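Local coordinates for TOG array regulator of axonemal microtubules protein 1 (Mus musculus, PDB 5DN7) that binds microtubules and promotes their polymerisation through its TOG domains, supporting cilium formation and the control of cilium length, this chain being its second TOG region, at residues V108-V113 / I130-L134; L87-H91 / E126-I130; L180-S184 / L209-M213; V101-L105 / L134-V138. All coordinates share one frame; numbering follows the deposited sequence.

Contact 1: V108-V113 / I130-L134; sequences VIAASV and IFLKL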
loop_
_atom_site.group_PDB
_atom_site.type_symbol
_atom_site.label_atom_id
_atom_site.label_comp_id
_atom_site.label_asym_id
_atom_site.label_seq_id
_atom_site.Cartn_x
_atom_site.Cartn_y
_atom_site.Cartn_z
ATOM N N VAL A 108 4.139 6.772 -7.983
ATOM C CA VAL A 108 4.398 6.563 -6.562
ATOM C C VAL A 108 3.835 5.203 -6.139
ATOM O O VAL A 108 4.479 4.466 -5.390
ATOM C CB VAL A 108 3.822 7.700 -5.685
ATOM C CG1 VAL A 108 3.933 7.352 -4.184
ATOM C CG2 VAL A 108 4.555 9.001 -5.960
ATOM N N ILE A 109 2.657 4.839 -6.647
ATOM C CA ILE A 109 2.102 3.528 -6.295
ATOM C C ILE A 109 2.924 2.365 -6.899
ATOM O O ILE A 109 3.103 1.347 -6.241
ATOM C CB ILE A 109 0.608 3.405 -6.700
ATOM C CG1 ILE A 109 -0.263 4.123 -5.670
ATOM C CG2 ILE A 109 0.169 1.942 -6.760
ATOM C CD1 ILE A 109 -1.785 3.965 -5.897
ATOM N N ALA A 110 3.449 2.511 -8.115
ATOM C CA ALA A 110 4.271 1.439 -8.680
ATOM C C ALA A 110 5.532 1.261 -7.823
ATOM O O ALA A 110 5.925 0.118 -7.445
ATOM C CB ALA A 110 4.636 1.735 -10.123
ATOM N N ALA A 111 6.137 2.403 -7.485
ATOM C CA ALA A 111 7.311 2.407 -6.612
ATOM C C ALA A 111 7.009 1.711 -5.292
ATOM O O ALA A 111 7.803 0.911 -4.801
ATOM C CB ALA A 111 7.801 3.827 -6.365
ATOM N N SER A 112 5.848 1.982 -4.724
ATOM C CA SER A 112 5.525 1.403 -3.430
ATOM C C SER A 112 5.190 -0.091 -3.512
ATOM O O SER A 112 5.493 -0.866 -2.588
ATOM C CB SER A 112 4.383 2.181 -2.798
ATOM O OG SER A 112 4.776 3.541 -2.650
ATOM N N VAL A 113 4.587 -0.509 -4.615
ATOM C CA VAL A 113 4.258 -1.911 -4.776
ATOM C C VAL A 113 5.542 -2.742 -4.930
ATOM O O VAL A 113 5.630 -3.862 -4.395
ATOM C CB VAL A 113 3.323 -2.152 -5.992
ATOM C CG1 VAL A 113 3.210 -3.654 -6.283
ATOM C CG2 VAL A 113 1.948 -1.555 -5.729
ATOM N N ILE A 130 3.695 5.875 3.366
ATOM C CA ILE A 130 3.382 6.384 2.028
ATOM C C ILE A 130 1.918 6.138 1.629
ATOM O O ILE A 130 1.212 7.078 1.248
ATOM C CB ILE A 130 4.315 5.786 0.970
ATOM C CG1 ILE A 130 5.725 6.325 1.182
ATOM C CG2 ILE A 130 3.865 6.199 -0.410
ATOM C CD1 ILE A 130 6.807 5.419 0.677
ATOM N N PHE A 131 1.451 4.895 1.718
ATOM C CA PHE A 131 0.078 4.599 1.305
ATOM C C PHE A 131 -0.978 5.388 2.112
ATOM O O PHE A 131 -1.990 5.797 1.542
ATOM C CB PHE A 131 -0.209 3.090 1.397
ATOM C CG PHE A 131 0.312 2.296 0.223
ATOM C CD1 PHE A 131 -0.226 2.474 -1.039
ATOM C CD2 PHE A 131 1.344 1.375 0.383
ATOM C CE1 PHE A 131 0.252 1.756 -2.125
ATOM C CE2 PHE A 131 1.821 0.643 -0.703
ATOM C CZ PHE A 131 1.271 0.841 -1.965
ATOM N N LEU A 132 -0.751 5.596 3.415
ATOM C CA LEU A 132 -1.711 6.351 4.201
ATOM C C LEU A 132 -1.715 7.811 3.785
ATOM O O LEU A 132 -2.791 8.440 3.714
ATOM C CB LEU A 132 -1.429 6.229 5.704
ATOM C CG LEU A 132 -1.854 4.865 6.264
ATOM C CD1 LEU A 132 -1.210 4.556 7.630
ATOM C CD2 LEU A 132 -3.373 4.790 6.330
ATOM N N LYS A 133 -0.533 8.361 3.498
ATOM C CA LYS A 133 -0.496 9.730 2.975
ATOM C C LYS A 133 -1.285 9.837 1.645
ATOM O O LYS A 133 -2.122 10.749 1.463
ATOM C CB LYS A 133 0.950 10.193 2.783
ATOM C CG LYS A 133 1.087 11.691 2.591
ATOM C CD LYS A 133 0.536 12.431 3.813
ATOM C CE LYS A 133 0.655 13.941 3.700
ATOM N NZ LYS A 133 0.636 14.549 5.083
ATOM N N LEU A 134 -1.022 8.893 0.736
ATOM C CA LEU A 134 -1.725 8.853 -0.539
ATOM C C LEU A 134 -3.231 8.846 -0.321
ATOM O O LEU A 134 -3.946 9.628 -0.929
ATOM C CB LEU A 134 -1.325 7.634 -1.373
ATOM C CG LEU A 134 0.084 7.575 -1.979
ATOM C CD1 LEU A 134 0.226 6.327 -2.843
ATOM C CD2 LEU A 134 0.429 8.829 -2.775
#
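Val108 O is gripped twice by Ser112, the residue that meets Ile130 and Phe131 across the contact: Ser112 OG at 2.9 Å and the helical Ser112 N arrive from opposite faces of the carbonyl plane. The hydroxyl lies 35° out of that plane. With OG beside the backbone N (chi1 -59°), it can fold back onto the preceding turn, so the buried oxygen has a partner without calling on helix 121-138. What faces that helix is then mostly carbon: Ser112 CB sits 3.5 Å from Phe131 CZ, an oblique approach to the ring, while Ser112 OG rests 3.6 Å from the methyl Ile130 CG2. That same methyl meets Val108 CG1 at 3.9 Å, so it touches residues a turn apart on the 108-113 helix. Leu134 works one turn further along, its CD1 lying 3.6 Å from Ile109 CG1 and its CD2 against Val108 CG1. No hydrogen bond crosses, and the short axes run at 155°, nearly antiparallel, 11.1 Å apart; side chains therefore bridge the gap. This is the antiparallel helix pair of a HEAT repeat, the predicted repeat 6. Toward the preceding repeat, Ala111 and Ile130 lean on helix 80-97; toward the next, Ile109 and Phe131 touch helix 140-148, with Phe131 also reaching Ile165 of helix 156-172.

Contact 2: L87-H91 / E126-I130; sequences LQVLH and EYMKI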
loop_
_atom_site.group_PDB
_atom_site.type_symbol
_atom_site.label_atom_id
_atom_site.label_comp_id
_atom_site.label_asym_id
_atom_site.label_seq_id
_atom_site.Cartn_x
_atom_site.Cartn_y
_atom_site.Cartn_z
ATOM N N LEU A 87 12.945 4.897 0.339
ATOM C CA LEU A 87 11.550 4.983 0.766
ATOM C C LEU A 87 11.322 6.166 1.688
ATOM O O LEU A 87 10.293 6.825 1.601
ATOM C CB LEU A 87 11.101 3.695 1.454
ATOM C CG LEU A 87 10.818 2.535 0.512
ATOM C CD1 LEU A 87 10.523 1.258 1.273
ATOM C CD2 LEU A 87 9.637 2.914 -0.392
ATOM N N GLN A 88 12.280 6.444 2.568
ATOM C CA GLN A 88 12.181 7.654 3.376
ATOM C C GLN A 88 12.208 8.937 2.529
ATOM O O GLN A 88 11.436 9.896 2.766
ATOM C CB GLN A 88 13.301 7.684 4.394
ATOM C CG GLN A 88 13.077 6.723 5.522
ATOM C CD GLN A 88 14.111 6.890 6.578
ATOM O OE1 GLN A 88 15.308 6.813 6.299
ATOM N NE2 GLN A 88 13.667 7.139 7.806
ATOM N N VAL A 89 13.095 8.961 1.537
ATOM C CA VAL A 89 13.116 10.098 0.618
ATOM C C VAL A 89 11.778 10.264 -0.130
ATOM O O VAL A 89 11.260 11.360 -0.269
ATOM C CB VAL A 89 14.260 9.958 -0.385
ATOM C CG1 VAL A 89 14.064 10.917 -1.555
ATOM C CG2 VAL A 89 15.592 10.203 0.328
ATOM N N LEU A 90 11.227 9.159 -0.599
ATOM C CA LEU A 90 9.966 9.135 -1.318
ATOM C C LEU A 90 8.814 9.594 -0.429
ATOM O O LEU A 90 7.959 10.353 -0.864
ATOM C CB LEU A 90 9.705 7.726 -1.858
ATOM C CG LEU A 90 8.441 7.531 -2.693
ATOM C CD1 LEU A 90 8.460 8.488 -3.860
ATOM C CD2 LEU A 90 8.302 6.076 -3.165
ATOM N N HIS A 91 8.799 9.136 0.816
ATOM C CA HIS A 91 7.799 9.575 1.778
ATOM C C HIS A 91 7.867 11.080 1.968
ATOM O O HIS A 91 6.833 11.768 1.954
ATOM C CB HIS A 91 7.983 8.894 3.137
ATOM C CG HIS A 91 6.988 9.343 4.165
ATOM N ND1 HIS A 91 7.300 9.497 5.498
ATOM C CD2 HIS A 91 5.679 9.677 4.046
ATOM C CE1 HIS A 91 6.229 9.908 6.154
ATOM N NE2 HIS A 91 5.234 10.028 5.291
ATOM N N GLU A 126 7.921 2.300 6.315
ATOM C CA GLU A 126 7.921 3.381 5.332
ATOM C C GLU A 126 6.812 3.258 4.273
ATOM O O GLU A 126 6.154 4.263 3.937
ATOM C CB GLU A 126 9.289 3.484 4.659
ATOM C CG GLU A 126 10.393 3.806 5.662
ATOM C CD GLU A 126 10.126 5.098 6.423
ATOM O OE1 GLU A 126 9.541 6.037 5.835
ATOM O OE2 GLU A 126 10.495 5.185 7.617
ATOM N N TYR A 127 6.555 2.061 3.750
ATOM C CA TYR A 127 5.545 2.056 2.697
ATOM C C TYR A 127 4.128 2.226 3.261
ATOM O O TYR A 127 3.257 2.765 2.572
ATOM C CB TYR A 127 5.651 0.826 1.780
ATOM C CG TYR A 127 5.352 -0.557 2.307
ATOM C CD1 TYR A 127 4.080 -0.914 2.755
ATOM C CD2 TYR A 127 6.332 -1.555 2.242
ATOM C CE1 TYR A 127 3.813 -2.212 3.186
ATOM C CE2 TYR A 127 6.077 -2.845 2.663
ATOM C CZ TYR A 127 4.823 -3.172 3.131
ATOM O OH TYR A 127 4.592 -4.463 3.546
ATOM N N MET A 128 3.894 1.824 4.504
ATOM C CA MET A 128 2.596 2.103 5.119
ATOM C C MET A 128 2.412 3.617 5.300
ATOM O O MET A 128 1.297 4.167 5.043
ATOM C CB MET A 128 2.440 1.382 6.463
ATOM C CG MET A 128 2.199 -0.136 6.379
ATOM S SD MET A 128 0.937 -0.625 5.156
ATOM C CE MET A 128 -0.490 0.367 5.645
ATOM N N LYS A 129 3.485 4.295 5.725
ATOM C CA LYS A 129 3.409 5.770 5.767
ATOM C C LYS A 129 3.008 6.343 4.411
ATOM O O LYS A 129 2.069 7.177 4.298
ATOM C CB LYS A 129 4.741 6.386 6.203
ATOM C CG LYS A 129 5.060 6.231 7.689
ATOM C CD LYS A 129 6.529 6.570 7.923
ATOM C CE LYS A 129 6.910 6.435 9.375
ATOM N NZ LYS A 129 8.392 6.328 9.480
ATOM N N ILE A 130 3.695 5.875 3.366
ATOM C CA ILE A 130 3.382 6.384 2.028
ATOM C C ILE A 130 1.918 6.138 1.629
ATOM O O ILE A 130 1.212 7.078 1.248
ATOM C CB ILE A 130 4.315 5.786 0.970
ATOM C CG1 ILE A 130 5.725 6.325 1.182
ATOM C CG2 ILE A 130 3.865 6.199 -0.410
ATOM C CD1 ILE A 130 6.807 5.419 0.677
#
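Glu126 meets Leu87 and Gln88 along its whole length. Its CB lies 3.7 Å from Leu87 CB, and the CA atoms of Leu87 and Glu126 are 6.0 Å apart. Glu126 CG then passes Gln88 CG, and the chain bends at its second torsion, bringing Glu126 CD to 3.5 Å from Gln88 CG. At the tip both oxygens lie by Gln88 CG, and OE2 in addition forms a 3.0 Å salt bridge with Lys129 NZ within its own helix; the ammonium comes from above the carboxylate plane, 41° out of it. The Gln88 amide, its plane turned steeply from the carboxylate, makes no hydrogen bond to it. Lys129 extends along the outside of helix 121-138, and its aliphatic part lies over His91: Lys129 CB stands over the centre of the imidazole, 3.8 Å from the centroid and 12° off the normal, a CH-pi contact. The carboxylate and the ammonium would probably act in opposite senses on the ionisation of His91. Deeper in, Ile130 CG1 packs on His91 CB, and Ile130 CD1 lies 3.9 Å from Leu87 CD2, crossing it at about a right angle. The short axes are nearly parallel, 16° apart, as expected for equivalent helices of successive HEAT repeats. Helix 105-114 touches this pair through Ala111 on Leu90, while Val89 packs on helix 61-74 of its own predicted repeat and on helix 40-52 of the preceding one.

Contact 3: L180-S184 / L209-M213; sequences LPKLS and LASSM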
loop_
_atom_site.group_PDB
_atom_site.type_symbol
_atom_site.label_atom_id
_atom_site.label_comp_id
_atom_site.label_asym_id
_atom_site.label_seq_id
_atom_site.Cartn_x
_atom_site.Cartn_y
_atom_site.Cartn_z
ATOM N N LEU A 180 -18.346 -0.359 -1.311
ATOM C CA LEU A 180 -18.083 -1.624 -0.647
ATOM C C LEU A 180 -18.412 -2.883 -1.475
ATOM O O LEU A 180 -17.688 -3.867 -1.361
ATOM C CB LEU A 180 -18.815 -1.672 0.697
ATOM C CG LEU A 180 -18.414 -0.623 1.729
ATOM C CD1 LEU A 180 -19.361 -0.725 2.881
ATOM C CD2 LEU A 180 -16.964 -0.797 2.203
ATOM N N PRO A 181 -19.504 -2.874 -2.275
ATOM C CA PRO A 181 -19.703 -4.000 -3.207
ATOM C C PRO A 181 -18.526 -4.194 -4.159
ATOM O O PRO A 181 -18.022 -5.308 -4.335
ATOM C CB PRO A 181 -20.961 -3.594 -3.994
ATOM C CG PRO A 181 -21.739 -2.765 -3.030
ATOM C CD PRO A 181 -20.707 -2.012 -2.200
ATOM N N LYS A 182 -18.086 -3.096 -4.756
ATOM C CA LYS A 182 -16.993 -3.157 -5.701
ATOM C C LYS A 182 -15.787 -3.746 -4.999
ATOM O O LYS A 182 -15.158 -4.676 -5.495
ATOM C CB LYS A 182 -16.677 -1.770 -6.266
ATOM C CG LYS A 182 -15.599 -1.781 -7.350
ATOM C CD LYS A 182 -15.449 -0.406 -8.020
ATOM C CE LYS A 182 -14.759 0.600 -7.089
ATOM N NZ LYS A 182 -14.577 1.950 -7.729
ATOM N N LEU A 183 -15.516 -3.212 -3.812
ATOM C CA LEU A 183 -14.384 -3.615 -3.006
ATOM C C LEU A 183 -14.435 -5.118 -2.735
ATOM O O LEU A 183 -13.460 -5.827 -2.973
ATOM C CB LEU A 183 -14.363 -2.809 -1.704
ATOM C CG LEU A 183 -13.039 -2.634 -0.977
ATOM C CD1 LEU A 183 -11.927 -2.243 -1.938
ATOM C CD2 LEU A 183 -13.204 -1.564 0.106
ATOM N N SER A 184 -15.575 -5.620 -2.277
ATOM C CA SER A 184 -15.649 -7.034 -1.945
ATOM C C SER A 184 -15.517 -7.935 -3.182
ATOM O O SER A 184 -14.992 -9.048 -3.082
ATOM C CB SER A 184 -16.943 -7.349 -1.214
ATOM O OG SER A 184 -18.060 -7.026 -2.005
ATOM N N LEU A 209 -15.323 -5.725 6.005
ATOM C CA LEU A 209 -16.384 -5.348 5.073
ATOM C C LEU A 209 -17.760 -5.611 5.680
ATOM O O LEU A 209 -18.624 -4.764 5.605
ATOM C CB LEU A 209 -16.253 -6.087 3.746
ATOM C CG LEU A 209 -15.046 -5.682 2.909
ATOM C CD1 LEU A 209 -14.914 -6.627 1.747
ATOM C CD2 LEU A 209 -15.213 -4.239 2.421
ATOM N N ALA A 210 -17.958 -6.789 6.274
ATOM C CA ALA A 210 -19.241 -7.107 6.908
ATOM C C ALA A 210 -19.587 -6.066 7.962
ATOM O O ALA A 210 -20.716 -5.579 8.019
ATOM C CB ALA A 210 -19.214 -8.488 7.533
ATOM N N SER A 211 -18.604 -5.722 8.787
ATOM C CA SER A 211 -18.814 -4.711 9.818
ATOM C C SER A 211 -19.146 -3.333 9.236
ATOM O O SER A 211 -19.935 -2.573 9.818
ATOM C CB SER A 211 -17.574 -4.632 10.717
ATOM O OG SER A 211 -17.558 -3.446 11.480
ATOM N N SER A 212 -18.561 -3.005 8.092
ATOM C CA SER A 212 -18.735 -1.671 7.531
ATOM C C SER A 212 -20.022 -1.520 6.743
ATOM O O SER A 212 -20.559 -0.423 6.643
ATOM C CB SER A 212 -17.553 -1.310 6.648
ATOM O OG SER A 212 -16.380 -1.308 7.443
ATOM N N MET A 213 -20.495 -2.621 6.169
ATOM C CA MET A 213 -21.773 -2.634 5.468
ATOM C C MET A 213 -22.950 -2.608 6.432
ATOM O O MET A 213 -24.051 -2.194 6.063
ATOM C CB MET A 213 -21.886 -3.874 4.583
ATOM C CG MET A 213 -20.962 -3.879 3.393
ATOM S SD MET A 213 -20.828 -5.540 2.724
ATOM C CE MET A 213 -19.883 -5.242 1.229
#
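Leu180 and Leu209 lie alongside each other, pointing opposite ways, their CD2 methyls 3.9 Å apart. Both leucines have CG beside the backbone N and an extended second torsion, a shared conformation that carries each toward the partner helix. Leu183 differs: its CG lies opposite the backbone N, and its CD2 meets Leu209 CD2 at a slant, at 4.1 Å. Met213 is stretched out beyond CG, its second and third torsions both extended, and runs antiparallel to Leu180; Met213 CG meets Leu180 CD1 at 3.6 Å, and Met213 CE ends 3.7 Å from Leu180 O. Ser184 takes the more congested rotamer, OG between N and the carbonyl carbon (chi1 60°), which lets OG bond Pro181 O at 2.9 Å, well to the side of that carbonyl, at a C=O...OG angle of 115°. Its CB is left to meet Leu209 CD1 at 3.7 Å. A leucine replacing Ser184 would probably crowd Leu209 CD1 and Met213 CE and would leave Pro181 O without its hydroxyl partner. The short axes lie 11.0 Å apart at 170°, the antiparallel pair of predicted HEAT repeat 8. Leu170 of helix 156-172 backs Leu180, Leu183 and Leu209, helix 140-148 receives Leu183, and Leu221 of helix 219-226, the next helix in the chain, touches Ser184 and Met213.

Contact 4: V101-L105 / L134-V138; sequences VQQFL and LMKEV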
loop_
_atom_site.group_PDB
_atom_site.type_symbol
_atom_site.label_atom_id
_atom_site.label_comp_id
_atom_site.label_asym_id
_atom_site.label_seq_id
_atom_site.Cartn_x
_atom_site.Cartn_y
_atom_site.Cartn_z
ATOM N N VAL A 101 0.688 15.460 -5.491
ATOM C CA VAL A 101 0.883 14.040 -5.532
ATOM C C VAL A 101 -0.107 13.426 -6.454
ATOM O O VAL A 101 0.140 12.404 -7.020
ATOM C CB VAL A 101 0.978 13.342 -4.169
ATOM C CG1 VAL A 101 -0.373 12.983 -3.620
ATOM C CG2 VAL A 101 1.841 12.114 -4.278
ATOM N N GLN A 102 -1.228 14.086 -6.618
ATOM C CA GLN A 102 -2.286 13.543 -7.449
ATOM C C GLN A 102 -1.698 13.338 -8.833
ATOM O O GLN A 102 -2.000 12.355 -9.510
ATOM C CB GLN A 102 -3.473 14.503 -7.511
ATOM C CG GLN A 102 -4.692 13.938 -8.220
ATOM C CD GLN A 102 -5.992 14.512 -7.691
ATOM O OE1 GLN A 102 -6.295 14.400 -6.503
ATOM N NE2 GLN A 102 -6.768 15.132 -8.573
ATOM N N GLN A 103 -0.852 14.274 -9.249
ATOM C CA GLN A 103 -0.204 14.176 -10.519
ATOM C C GLN A 103 0.688 12.976 -10.549
ATOM O O GLN A 103 0.964 12.457 -11.599
ATOM C CB GLN A 103 0.626 15.428 -10.795
ATOM C CG GLN A 103 1.377 15.386 -12.099
ATOM C CD GLN A 103 0.446 15.191 -13.290
ATOM O OE1 GLN A 103 -0.369 16.010 -13.552
ATOM N NE2 GLN A 103 0.573 14.084 -13.985
ATOM N N PHE A 104 1.181 12.520 -9.407
ATOM C CA PHE A 104 2.100 11.385 -9.563
ATOM C C PHE A 104 1.639 10.077 -8.917
ATOM O O PHE A 104 2.464 9.243 -8.509
ATOM C CB PHE A 104 3.469 11.756 -8.995
ATOM C CG PHE A 104 4.065 12.964 -9.629
ATOM C CD1 PHE A 104 4.734 12.862 -10.834
ATOM C CD2 PHE A 104 3.952 14.204 -9.032
ATOM C CE1 PHE A 104 5.278 13.972 -11.425
ATOM C CE2 PHE A 104 4.488 15.320 -9.624
ATOM C CZ PHE A 104 5.158 15.204 -10.821
ATOM N N LEU A 105 0.329 9.898 -8.828
ATOM C CA LEU A 105 -0.246 8.774 -8.105
ATOM C C LEU A 105 0.225 7.409 -8.630
ATOM O O LEU A 105 0.562 6.489 -7.856
ATOM C CB LEU A 105 -1.761 8.861 -8.175
ATOM C CG LEU A 105 -2.530 7.977 -7.211
ATOM C CD1 LEU A 105 -2.095 8.315 -5.797
ATOM C CD2 LEU A 105 -4.026 8.193 -7.416
ATOM N N LEU A 134 -1.022 8.893 0.736
ATOM C CA LEU A 134 -1.725 8.853 -0.539
ATOM C C LEU A 134 -3.231 8.846 -0.321
ATOM O O LEU A 134 -3.946 9.628 -0.929
ATOM C CB LEU A 134 -1.325 7.634 -1.373
ATOM C CG LEU A 134 0.084 7.575 -1.979
ATOM C CD1 LEU A 134 0.226 6.327 -2.843
ATOM C CD2 LEU A 134 0.429 8.829 -2.775
ATOM N N MET A 135 -3.708 7.966 0.555
ATOM C CA MET A 135 -5.144 7.897 0.809
ATOM C C MET A 135 -5.692 9.192 1.372
ATOM O O MET A 135 -6.818 9.578 1.067
ATOM C CB MET A 135 -5.475 6.772 1.770
ATOM C CG MET A 135 -5.250 5.427 1.181
ATOM S SD MET A 135 -5.456 4.179 2.424
ATOM C CE MET A 135 -4.984 2.810 1.382
ATOM N N LYS A 136 -4.901 9.830 2.226
ATOM C CA LYS A 136 -5.295 11.103 2.796
ATOM C C LYS A 136 -5.456 12.165 1.707
ATOM O O LYS A 136 -6.350 12.999 1.777
ATOM C CB LYS A 136 -4.268 11.569 3.819
ATOM C CG LYS A 136 -4.686 12.831 4.571
ATOM C CD LYS A 136 -3.481 13.669 4.986
ATOM C CE LYS A 136 -2.406 12.811 5.640
ATOM N NZ LYS A 136 -2.923 11.969 6.763
ATOM N N GLU A 137 -4.596 12.119 0.693
ATOM C CA GLU A 137 -4.555 13.180 -0.311
ATOM C C GLU A 137 -5.551 12.988 -1.465
ATOM O O GLU A 137 -6.201 13.946 -1.883
ATOM C CB GLU A 137 -3.129 13.321 -0.866
ATOM C CG GLU A 137 -2.138 13.917 0.136
ATOM C CD GLU A 137 -2.540 15.329 0.581
ATOM O OE1 GLU A 137 -2.548 15.593 1.808
ATOM O OE2 GLU A 137 -2.860 16.170 -0.299
ATOM N N VAL A 138 -5.687 11.767 -1.979
ATOM C CA VAL A 138 -6.603 11.548 -3.102
ATOM C C VAL A 138 -7.796 10.648 -2.761
ATOM O O VAL A 138 -8.575 10.275 -3.634
ATOM C CB VAL A 138 -5.846 10.967 -4.317
ATOM C CG1 VAL A 138 -4.521 11.691 -4.473
ATOM C CG2 VAL A 138 -5.612 9.458 -4.183
#
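Val101 and Gln102 belong to a turn that faces the last turn of helix 121-138, with the CA atoms of Gln102 and Val138 6.4 Å apart. Residues 101-103 have helical phi/psi without the regular helical bonds, and Phe104 occupies the N-cap position of the next helix. Across from them Val138 N still bonds Leu134 O at 3.0 Å, although phi of Val138 has moved to -115°. The two are joined mainly by side-chain packing, with no hydrogen bond across. Val101 divides its two methyls between Leu134 and Glu137: CG2 packs on Leu134 CD2 at 3.9 Å, and CG1 lies on Glu137 CB. Leu105, its CG opposite the backbone N (chi1 -166°), reaches tip to tip toward Val138, CD2 to CG2 at 3.8 Å. The other Val138 methyl, CG1, rests 3.8 Å from Gln102 OE1, a van der Waals contact. An alanine at Val138 is likely to open a gap beside Leu105 CD2 and leave the Gln102 side chain freer to move. Arg142 of helix 140-148 touches both Gln102 and Leu105, while Phe104 turns to helix 61-74 and meets the His61 ring; the turn thus lies between the preceding and following HEAT repeats.

Overall arrangement
Three of the contacts gather on helix 121-138. Contacts 1 and 2 share Ile130, with centres 7 Å apart, and contacts 1 and 4 share Leu134, with centres 9 Å apart. Along that helix contact 2 comes first, then contact 1, then contact 4 at its C-terminal end. Their other halves come in the order helix 80-97, the turn 101-105 and helix 105-114. Contact 2 joins predicted HEAT repeats 5 and 6, whereas contact 1 pairs helices within repeat 6. Contact 3 follows later in the chain, in predicted repeat 8, its centre about 23 Å from that of contact 1. Pairing within and between repeats builds the solenoid by which TOG regions engage microtubules.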